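Local atomic coordinates of walker-Type ATPase (Pyrococcus abyssi, PDB entry 2QEN), a protein that is of unknown function but binds ADP and magnesium at a Walker-type nucleotide site and is probably an ATP-binding enzyme of the P-loop class. Residues 285-288 / 289-293; 299-302 / 303-307; 330-333 / 334-337. The protein carries 1 engineered substitution. One frame throughout, in Å; residues are numbered along the deposited sequence.

Contact 1. Residues 285-288 / 289-293; sequences VDIL and RAIAL
R289 lies alongside V285 one helical turn away, both side chains pointing the same way, and NH1 of R289 comes within 3.8 Å of CG1 of V285. The methyl meets the guanidinium obliquely. The arginine leaves the helix with CG anti to its own N (chi1 -165°), and a bend at chi3 (-82°) carries the charged end back along the valine. A water sits in the guanidinium plane, at its edge: it accepts from NH1 of R289 at 2.6 Å and donates to OD1 of D286 at 2.8 Å. Since OD1 of D286 and NH1 of R289 are themselves 5.1 Å apart, the opposite charges are joined through this water. On another side of the helix, I287 and I291 lie side by side, with CG2 of I287 3.9 Å from CD1 of I291, while CG1 of I291 rests 3.3 Å from O of I287.

All this belongs to helix 282-292, probably the first helix of a winged helix-turn-helix domain. Its regular bonds from N of residue i+4 to O of residue i, such as I291 N to I287 O at 3.0 Å, set the spacing of these pairs. Farther out, I287 fits a bed of leucines, L317, L320, L321 and L324, where a branched apolar chain suits a buried place. The charged side chains have further partners: R289 NE donates to L348 O and D286 OD2 forms a salt bridge with R283.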
ATOM      1  N   VAL A 285     -16.944  -0.295  12.729  1.00 30.50           N
ATOM      2  CA  VAL A 285     -16.452  -1.499  13.405  1.00 30.56           C
ATOM      3  C   VAL A 285     -17.569  -2.512  13.679  1.00 30.06           C
ATOM      4  O   VAL A 285     -17.354  -3.723  13.576  1.00 30.13           O
ATOM      5  CB  VAL A 285     -15.684  -1.169  14.695  1.00 30.26           C
ATOM      6  CG1 VAL A 285     -15.074  -2.431  15.284  1.00 30.88           C
ATOM      7  CG2 VAL A 285     -14.593  -0.158  14.400  1.00 31.72           C
ATOM      8  N   ASP A 286     -18.750  -1.998  14.018  1.00 29.58           N
ATOM      9  CA  ASP A 286     -19.965  -2.804  14.179  1.00 28.89           C
ATOM     10  C   ASP A 286     -20.293  -3.573  12.894  1.00 28.07           C
ATOM     11  O   ASP A 286     -20.639  -4.750  12.948  1.00 27.70           O
ATOM     12  CB  ASP A 286     -21.153  -1.916  14.567  1.00 28.91           C
ATOM     13  CG  ASP A 286     -21.117  -1.463  16.042  1.00 32.01           C
ATOM     14  OD1 ASP A 286     -20.270  -1.934  16.835  1.00 33.35           O
ATOM     15  OD2 ASP A 286     -21.969  -0.624  16.412  1.00 35.84           O
ATOM     16  N   ILE A 287     -20.207  -2.893  11.751  1.00 27.41           N
ATOM     17  CA  ILE A 287     -20.511  -3.488  10.450  1.00 26.96           C
ATOM     18  C   ILE A 287     -19.473  -4.561  10.096  1.00 27.00           C
ATOM     19  O   ILE A 287     -19.816  -5.644   9.633  1.00 27.02           O
ATOM     20  CB  ILE A 287     -20.606  -2.407   9.344  1.00 27.23           C
ATOM     21  CG1 ILE A 287     -21.816  -1.488   9.590  1.00 26.70           C
ATOM     22  CG2 ILE A 287     -20.673  -3.039   7.957  1.00 26.16           C
ATOM     23  CD1 ILE A 287     -21.898  -0.259   8.653  1.00 26.39           C
ATOM     24  N   LEU A 288     -18.212  -4.239  10.348  1.00 27.36           N
ATOM     25  CA  LEU A 288     -17.076  -5.131  10.145  1.00 27.47           C
ATOM     26  C   LEU A 288     -17.201  -6.405  10.977  1.00 27.86           C
ATOM     27  O   LEU A 288     -17.076  -7.516  10.453  1.00 27.27           O
ATOM     28  CB  LEU A 288     -15.795  -4.378  10.496  1.00 27.93           C
ATOM     29  CG  LEU A 288     -14.835  -3.917   9.379  1.00 28.67           C
ATOM     30  CD1 LEU A 288     -15.407  -3.917   7.971  1.00 27.37           C
ATOM     31  CD2 LEU A 288     -14.123  -2.616   9.681  1.00 27.07           C
ATOM     32  N   ARG A 289     -17.482  -6.251  12.269  1.00 27.95           N
ATOM     33  CA  ARG A 289     -17.692  -7.421  13.118  1.00 28.12           C
ATOM     34  C   ARG A 289     -18.866  -8.292  12.646  1.00 27.40           C
ATOM     35  O   ARG A 289     -18.726  -9.517  12.549  1.00 27.21           O
ATOM     36  CB  ARG A 289     -17.825  -7.029  14.577  1.00 28.88           C
ATOM     37  CG  ARG A 289     -17.668  -8.210  15.508  1.00 31.33           C
ATOM     38  CD  ARG A 289     -17.418  -7.773  16.934  1.00 35.71           C
ATOM     39  NE  ARG A 289     -16.014  -7.443  17.183  1.00 38.73           N
ATOM     40  CZ  ARG A 289     -15.566  -6.226  17.480  1.00 39.90           C
ATOM     41  NH1 ARG A 289     -16.406  -5.202  17.558  1.00 39.92           N
ATOM     42  NH2 ARG A 289     -14.272  -6.035  17.703  1.00 40.93           N
ATOM     43  N   ALA A 290     -19.994  -7.663  12.318  1.00 26.24           N
ATOM     44  CA  ALA A 290     -21.149  -8.360  11.768  1.00 25.79           C
ATOM     45  C   ALA A 290     -20.785  -9.250  10.562  1.00 25.50           C
ATOM     46  O   ALA A 290     -21.114 -10.432  10.544  1.00 25.52           O
ATOM     47  CB  ALA A 290     -22.272  -7.338  11.386  1.00 25.81           C
ATOM     48  N   ILE A 291     -20.125  -8.665   9.563  1.00 25.12           N
ATOM     49  CA  ILE A 291     -19.659  -9.379   8.361  1.00 25.34           C
ATOM     50  C   ILE A 291     -18.749 -10.560   8.713  1.00 25.51           C
ATOM     51  O   ILE A 291     -18.982 -11.676   8.251  1.00 26.09           O
ATOM     52  CB  ILE A 291     -18.972  -8.416   7.344  1.00 25.59           C
ATOM     53  CG1 ILE A 291     -19.988  -7.376   6.848  1.00 25.75           C
ATOM     54  CG2 ILE A 291     -18.321  -9.192   6.146  1.00 23.69           C
ATOM     55  CD1 ILE A 291     -19.403  -6.228   6.043  1.00 25.93           C
ATOM     56  N   ALA A 292     -17.747 -10.313   9.557  1.00 25.25           N
ATOM     57  CA  ALA A 292     -16.869 -11.357  10.077  1.00 25.52           C
ATOM     58  C   ALA A 292     -17.612 -12.521  10.736  1.00 25.85           C
ATOM     59  O   ALA A 292     -17.132 -13.667  10.697  1.00 26.61           O
ATOM     60  CB  ALA A 292     -15.827 -10.746  11.071  1.00 25.27           C
ATOM     61  N   LEU A 293     -18.759 -12.233  11.363  1.00 25.60           N
ATOM     62  CA  LEU A 293     -19.574 -13.270  12.017  1.00 26.32           C
ATOM     63  C   LEU A 293     -20.572 -13.964  11.066  1.00 26.14           C
ATOM     64  O   LEU A 293     -21.374 -14.778  11.507  1.00 26.11           O
ATOM     65  CB  LEU A 293     -20.325 -12.707  13.247  1.00 26.48           C
ATOM     66  CG  LEU A 293     -19.536 -12.165  14.453  1.00 28.29           C
ATOM     67  CD1 LEU A 293     -20.474 -11.390  15.363  1.00 30.71           C
ATOM     68  CD2 LEU A 293     -18.886 -13.275  15.244  1.00 28.61           C
TER
HETATM   69  O   HOH W   1     -18.847  -4.259  17.396  1.00 39.02           O

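Contact 2. Residues 299-302 / 303-307; sequences SLIR and DYLAV
The guanidinium of R302 has D303 OD1 at its edge, close to its plane, and S299 CA over the centre of one face, 3.9 Å above it. The link to the neighbouring aspartate is a salt bridge with a weak hydrogen bond, R302 NH2 to D303 OD1, at 3.3 Å. Guanidinium and carboxylate are turned 62° apart, so the two groups are not coplanar, and the weak bond uses a single N and a single O; NE of R302 stays farther off, 3.6 Å from the same OD1. A bend at chi3 (70°) brings the guanidinium over the backbone of S299. The ring of Y304 leads away from the preceding turn and stacks with Y295.

On the inner side of helix 298-307, the second helix of the probable winged helix-turn-helix domain, I301 and L305 lie side by side, CG2 of I301 4.1 Å from CD1 of L305. Both are buried, and I301 also meets I291 and L317, which suits a branched apolar residue. Main-chain bonds hold the turns together, among them D303 N to S299 O at 3.0 Å and L305 N to I301 O at 3.1 Å.

R302 NH1 has a second acidic neighbour, E314, in a long and weak ion pair. The guanidinium thus has two acids near it but only weak pairings, which probably leaves its position less tightly fixed than that of the buried I301 and L305.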
ATOM      1  N   SER A 299     -29.588  -7.027   4.379  1.00 25.37           N
ATOM      2  CA  SER A 299     -30.619  -7.202   5.420  1.00 25.10           C
ATOM      3  C   SER A 299     -30.081  -7.939   6.637  1.00 24.57           C
ATOM      4  O   SER A 299     -30.532  -7.694   7.752  1.00 25.28           O
ATOM      5  CB  SER A 299     -31.847  -7.942   4.876  1.00 24.30           C
ATOM      6  OG  SER A 299     -31.473  -9.233   4.436  1.00 23.68           O
ATOM      7  N   LEU A 300     -29.133  -8.848   6.429  1.00 24.55           N
ATOM      8  CA  LEU A 300     -28.515  -9.575   7.546  1.00 24.82           C
ATOM      9  C   LEU A 300     -27.784  -8.605   8.480  1.00 24.71           C
ATOM     10  O   LEU A 300     -27.941  -8.682   9.700  1.00 23.88           O
ATOM     11  CB  LEU A 300     -27.569 -10.678   7.058  1.00 23.88           C
ATOM     12  CG  LEU A 300     -28.165 -11.909   6.359  1.00 25.63           C
ATOM     13  CD1 LEU A 300     -27.047 -12.826   5.801  1.00 22.47           C
ATOM     14  CD2 LEU A 300     -29.139 -12.715   7.243  1.00 23.48           C
ATOM     15  N   ILE A 301     -27.030  -7.680   7.878  1.00 25.73           N
ATOM     16  CA  ILE A 301     -26.259  -6.653   8.584  1.00 27.19           C
ATOM     17  C   ILE A 301     -27.180  -5.696   9.321  1.00 27.68           C
ATOM     18  O   ILE A 301     -26.993  -5.417  10.503  1.00 27.47           O
ATOM     19  CB  ILE A 301     -25.351  -5.820   7.615  1.00 27.61           C
ATOM     20  CG1 ILE A 301     -24.183  -6.663   7.095  1.00 27.76           C
ATOM     21  CG2 ILE A 301     -24.816  -4.558   8.331  1.00 28.14           C
ATOM     22  CD1 ILE A 301     -23.484  -6.062   5.892  1.00 27.83           C
ATOM     23  N   ARG A 302     -28.185  -5.217   8.602  1.00 28.18           N
ATOM     24  CA  ARG A 302     -29.118  -4.238   9.095  1.00 28.85           C
ATOM     25  C   ARG A 302     -29.922  -4.735  10.304  1.00 28.62           C
ATOM     26  O   ARG A 302     -30.028  -4.018  11.316  1.00 28.65           O
ATOM     27  CB  ARG A 302     -30.039  -3.865   7.938  1.00 29.98           C
ATOM     28  CG  ARG A 302     -30.964  -2.691   8.137  1.00 33.23           C
ATOM     29  CD  ARG A 302     -31.999  -2.706   6.998  1.00 38.99           C
ATOM     30  NE  ARG A 302     -32.920  -3.837   7.154  1.00 40.41           N
ATOM     31  CZ  ARG A 302     -33.467  -4.542   6.163  1.00 41.55           C
ATOM     32  NH1 ARG A 302     -33.206  -4.261   4.891  1.00 41.15           N
ATOM     33  NH2 ARG A 302     -34.282  -5.547   6.461  1.00 42.79           N
ATOM     34  N   ASP A 303     -30.492  -5.941  10.203  1.00 27.23           N
ATOM     35  CA  ASP A 303     -31.244  -6.526  11.321  1.00 26.45           C
ATOM     36  C   ASP A 303     -30.339  -6.830  12.521  1.00 25.53           C
ATOM     37  O   ASP A 303     -30.745  -6.656  13.658  1.00 23.89           O
ATOM     38  CB  ASP A 303     -31.941  -7.830  10.915  1.00 26.41           C
ATOM     39  CG  ASP A 303     -33.026  -7.641   9.840  1.00 28.62           C
ATOM     40  OD1 ASP A 303     -33.470  -6.486   9.554  1.00 29.20           O
ATOM     41  OD2 ASP A 303     -33.432  -8.692   9.287  1.00 26.52           O
ATOM     42  N   TYR A 304     -29.125  -7.310  12.254  1.00 25.56           N
ATOM     43  CA  TYR A 304     -28.201  -7.711  13.326  1.00 26.14           C
ATOM     44  C   TYR A 304     -27.887  -6.519  14.223  1.00 26.17           C
ATOM     45  O   TYR A 304     -28.030  -6.587  15.453  1.00 25.75           O
ATOM     46  CB  TYR A 304     -26.910  -8.303  12.754  1.00 26.56           C
ATOM     47  CG  TYR A 304     -25.913  -8.740  13.817  1.00 27.42           C
ATOM     48  CD1 TYR A 304     -26.198  -9.814  14.680  1.00 27.51           C
ATOM     49  CD2 TYR A 304     -24.695  -8.074  13.964  1.00 27.52           C
ATOM     50  CE1 TYR A 304     -25.285 -10.205  15.661  1.00 29.00           C
ATOM     51  CE2 TYR A 304     -23.771  -8.455  14.931  1.00 27.13           C
ATOM     52  CZ  TYR A 304     -24.062  -9.528  15.762  1.00 28.04           C
ATOM     53  OH  TYR A 304     -23.154  -9.899  16.723  1.00 28.10           O
ATOM     54  N   LEU A 305     -27.501  -5.423  13.581  1.00 25.95           N
ATOM     55  CA  LEU A 305     -27.175  -4.197  14.277  1.00 26.94           C
ATOM     56  C   LEU A 305     -28.375  -3.518  14.930  1.00 26.64           C
ATOM     57  O   LEU A 305     -28.224  -2.921  15.992  1.00 26.60           O
ATOM     58  CB  LEU A 305     -26.426  -3.227  13.346  1.00 27.20           C
ATOM     59  CG  LEU A 305     -25.071  -3.735  12.824  1.00 29.10           C
ATOM     60  CD1 LEU A 305     -24.412  -2.695  11.924  1.00 30.30           C
ATOM     61  CD2 LEU A 305     -24.133  -4.151  13.987  1.00 29.31           C
ATOM     62  N   ALA A 306     -29.552  -3.597  14.301  1.00 26.44           N
ATOM     63  CA  ALA A 306     -30.782  -3.053  14.894  1.00 26.99           C
ATOM     64  C   ALA A 306     -31.056  -3.734  16.223  1.00 27.46           C
ATOM     65  O   ALA A 306     -31.424  -3.097  17.210  1.00 27.77           O
ATOM     66  CB  ALA A 306     -31.978  -3.244  13.945  1.00 26.36           C
ATOM     67  N   VAL A 307     -30.851  -5.045  16.218  1.00 28.13           N
ATOM     68  CA  VAL A 307     -31.101  -5.919  17.341  1.00 29.40           C
ATOM     69  C   VAL A 307     -30.083  -5.682  18.473  1.00 30.63           C
ATOM     70  O   VAL A 307     -30.427  -5.776  19.653  1.00 30.34           O
ATOM     71  CB  VAL A 307     -31.106  -7.391  16.811  1.00 29.64           C
ATOM     72  CG1 VAL A 307     -30.520  -8.390  17.802  1.00 29.47           C
ATOM     73  CG2 VAL A 307     -32.516  -7.774  16.318  1.00 28.83           C
TER

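Contact 3. Residues 330-333 / 334-337; sequences IVEE and DNTY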
ATOM      1  N   ILE A 330     -13.198  -4.250   2.971  1.00 27.87           N
ATOM      2  CA  ILE A 330     -14.228  -5.160   2.519  1.00 27.76           C
ATOM      3  C   ILE A 330     -14.280  -5.277   0.993  1.00 27.67           C
ATOM      4  O   ILE A 330     -14.009  -4.323   0.277  1.00 26.75           O
ATOM      5  CB  ILE A 330     -15.590  -4.702   3.131  1.00 28.02           C
ATOM      6  CG1 ILE A 330     -16.097  -5.713   4.110  1.00 27.90           C
ATOM      7  CG2 ILE A 330     -16.645  -4.261   2.129  1.00 27.96           C
ATOM      8  CD1 ILE A 330     -15.729  -5.309   5.435  1.00 29.25           C
ATOM      9  N   VAL A 331     -14.609  -6.476   0.526  1.00 28.29           N
ATOM     10  CA  VAL A 331     -14.986  -6.714  -0.856  1.00 29.16           C
ATOM     11  C   VAL A 331     -16.484  -7.094  -0.902  1.00 29.98           C
ATOM     12  O   VAL A 331     -16.982  -7.825  -0.022  1.00 29.34           O
ATOM     13  CB  VAL A 331     -14.114  -7.838  -1.494  1.00 29.21           C
ATOM     14  CG1 VAL A 331     -14.376  -7.942  -2.954  1.00 30.33           C
ATOM     15  CG2 VAL A 331     -12.618  -7.553  -1.293  1.00 30.28           C
ATOM     16  N   GLU A 332     -17.200  -6.565  -1.897  1.00 30.54           N
ATOM     17  CA  GLU A 332     -18.538  -7.039  -2.238  1.00 32.28           C
ATOM     18  C   GLU A 332     -18.474  -7.846  -3.524  1.00 32.82           C
ATOM     19  O   GLU A 332     -18.102  -7.316  -4.572  1.00 32.83           O
ATOM     20  CB  GLU A 332     -19.544  -5.887  -2.395  1.00 31.73           C
ATOM     21  CG  GLU A 332     -20.951  -6.370  -2.799  1.00 33.21           C
ATOM     22  CD  GLU A 332     -21.999  -5.255  -2.919  1.00 34.33           C
ATOM     23  OE1 GLU A 332     -21.630  -4.052  -2.929  1.00 36.12           O
ATOM     24  OE2 GLU A 332     -23.213  -5.595  -2.997  1.00 36.67           O
ATOM     25  N   GLU A 333     -18.826  -9.125  -3.438  1.00 33.76           N
ATOM     26  CA  GLU A 333     -18.840 -10.009  -4.604  1.00 35.18           C
ATOM     27  C   GLU A 333     -20.045 -10.935  -4.563  1.00 35.34           C
ATOM     28  O   GLU A 333     -20.456 -11.348  -3.494  1.00 35.48           O
ATOM     29  CB  GLU A 333     -17.578 -10.855  -4.646  1.00 35.02           C
ATOM     30  CG  GLU A 333     -16.373 -10.159  -5.237  1.00 36.46           C
ATOM     31  CD  GLU A 333     -15.093 -10.975  -5.101  1.00 36.32           C
ATOM     32  OE1 GLU A 333     -14.901 -11.643  -4.049  1.00 37.00           O
ATOM     33  OE2 GLU A 333     -14.280 -10.926  -6.047  1.00 36.53           O
ATOM     34  N   ASP A 334     -20.589 -11.269  -5.732  1.00 36.34           N
ATOM     35  CA  ASP A 334     -21.769 -12.143  -5.843  1.00 36.93           C
ATOM     36  C   ASP A 334     -22.858 -11.774  -4.826  1.00 36.51           C
ATOM     37  O   ASP A 334     -23.412 -12.657  -4.155  1.00 36.69           O
ATOM     38  CB  ASP A 334     -21.373 -13.622  -5.682  1.00 37.49           C
ATOM     39  CG  ASP A 334     -20.976 -14.272  -6.992  1.00 39.42           C
ATOM     40  OD1 ASP A 334     -20.011 -13.801  -7.633  1.00 41.74           O
ATOM     41  OD2 ASP A 334     -21.625 -15.272  -7.378  1.00 41.54           O
ATOM     42  N   ASN A 335     -23.134 -10.473  -4.711  1.00 35.78           N
ATOM     43  CA  ASN A 335     -24.107  -9.942  -3.766  1.00 35.51           C
ATOM     44  C   ASN A 335     -23.838 -10.317  -2.291  1.00 35.25           C
ATOM     45  O   ASN A 335     -24.769 -10.504  -1.496  1.00 35.27           O
ATOM     46  CB  ASN A 335     -25.521 -10.360  -4.200  1.00 36.12           C
ATOM     47  CG  ASN A 335     -26.611  -9.647  -3.422  1.00 36.19           C
ATOM     48  OD1 ASN A 335     -26.521  -8.442  -3.171  1.00 36.20           O
ATOM     49  ND2 ASN A 335     -27.656 -10.394  -3.043  1.00 35.02           N
ATOM     50  N   THR A 336     -22.554 -10.411  -1.942  1.00 34.03           N
ATOM     51  CA  THR A 336     -22.117 -10.798  -0.608  1.00 32.85           C
ATOM     52  C   THR A 336     -20.897  -9.982  -0.192  1.00 31.78           C
ATOM     53  O   THR A 336     -19.983  -9.770  -0.992  1.00 31.58           O
ATOM     54  CB  THR A 336     -21.790 -12.312  -0.561  1.00 33.00           C
ATOM     55  OG1 THR A 336     -22.992 -13.063  -0.796  1.00 34.02           O
ATOM     56  CG2 THR A 336     -21.222 -12.710   0.770  1.00 32.01           C
ATOM     57  N   TYR A 337     -20.903  -9.514   1.050  1.00 30.35           N
ATOM     58  CA  TYR A 337     -19.745  -8.832   1.637  1.00 30.18           C
ATOM     59  C   TYR A 337     -18.780  -9.792   2.316  1.00 29.74           C
ATOM     60  O   TYR A 337     -19.191 -10.760   2.964  1.00 29.41           O
ATOM     61  CB  TYR A 337     -20.177  -7.747   2.623  1.00 29.79           C
ATOM     62  CG  TYR A 337     -21.202  -6.817   2.049  1.00 30.32           C
ATOM     63  CD1 TYR A 337     -20.827  -5.810   1.165  1.00 29.46           C
ATOM     64  CD2 TYR A 337     -22.558  -6.964   2.355  1.00 30.96           C
ATOM     65  CE1 TYR A 337     -21.758  -4.959   0.624  1.00 30.54           C
ATOM     66  CE2 TYR A 337     -23.511  -6.104   1.809  1.00 31.02           C
ATOM     67  CZ  TYR A 337     -23.099  -5.103   0.950  1.00 30.32           C
ATOM     68  OH  TYR A 337     -24.005  -4.243   0.389  1.00 30.63           O
TER
HETATM   69  O   HOH W   2     -23.331  -2.256  -1.018  1.00 34.08           O
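E333 and T336 face each other as the antiparallel hydrogen-bonded pair that closes a beta hairpin with a two-residue loop, strands 330-333 and 336-339, which fits the wing of a winged helix-turn-helix domain. At the tip, D334 and N335 both adopt left-handed helical backbone angles, close to a type I' turn; aspartate and asparagine tolerate that conformation better than most residues with side chains.

Two main-chain hydrogen bonds join the strands. E333 N donates to T336 O at 2.8 Å in a nearly straight bond. The return bond, T336 N to E333 O, is as short at 2.8 Å but more bent, with 132° at the hydrogen, and its donor stands above the carbonyl plane, in keeping with the tight turn.

Weaker CA-H...O contacts fill in beside them. Y337 CA lies 3.4 Å from V331 O, and E332 CA lies 3.3 Å from T336 O, so the T336 carbonyl serves both a backbone N-H and a CA-H.

Among side chains, E332 and Y337, the non-hydrogen-bonded pair, extend side by side on the same face of the hairpin. E332 is fully stretched, CG anti to N (chi1 178°), and runs along the tyrosine: its CB is 3.8 Å from Y337 CD1 and its CD is 3.6 Å from Y337 CE1. The carboxylate meets the ring obliquely, the planes 38° apart. Y337 is the buried partner, packing against L321 and W298, and the whole length of the glutamate from CB to its carboxylate lies along the CD1 and CE1 side of the ring.

A water joins the two polar ends, and E332 has a lysine partner as well. E332 OE1 makes a salt bridge with K325 NZ and accepts from the water at 3.1 Å; that water, in the ring plane at its edge, accepts from Y337 OH at 2.5 Å.

The three contacts follow in series along the chain; none nests in or crosses another. Contact 1 and contact 2 are each made within one helix and close no loop, whereas contact 3 closes the two-residue turn of the hairpin. Folding brings them together: helix 298-307 packs on helix 282-292, with A290 CB 3.6 Å from Y304 CD2 and I287 CG1 3.7 Å from L305 CD1. The hairpin then meets both helices, I291 CG2 lying 3.7 Å from Y337 O and I301 CD1 3.8 Å from Y337 CD2. Y337 therefore joins the probable wing to the first two helices, around a shared apolar core with helix 314-326.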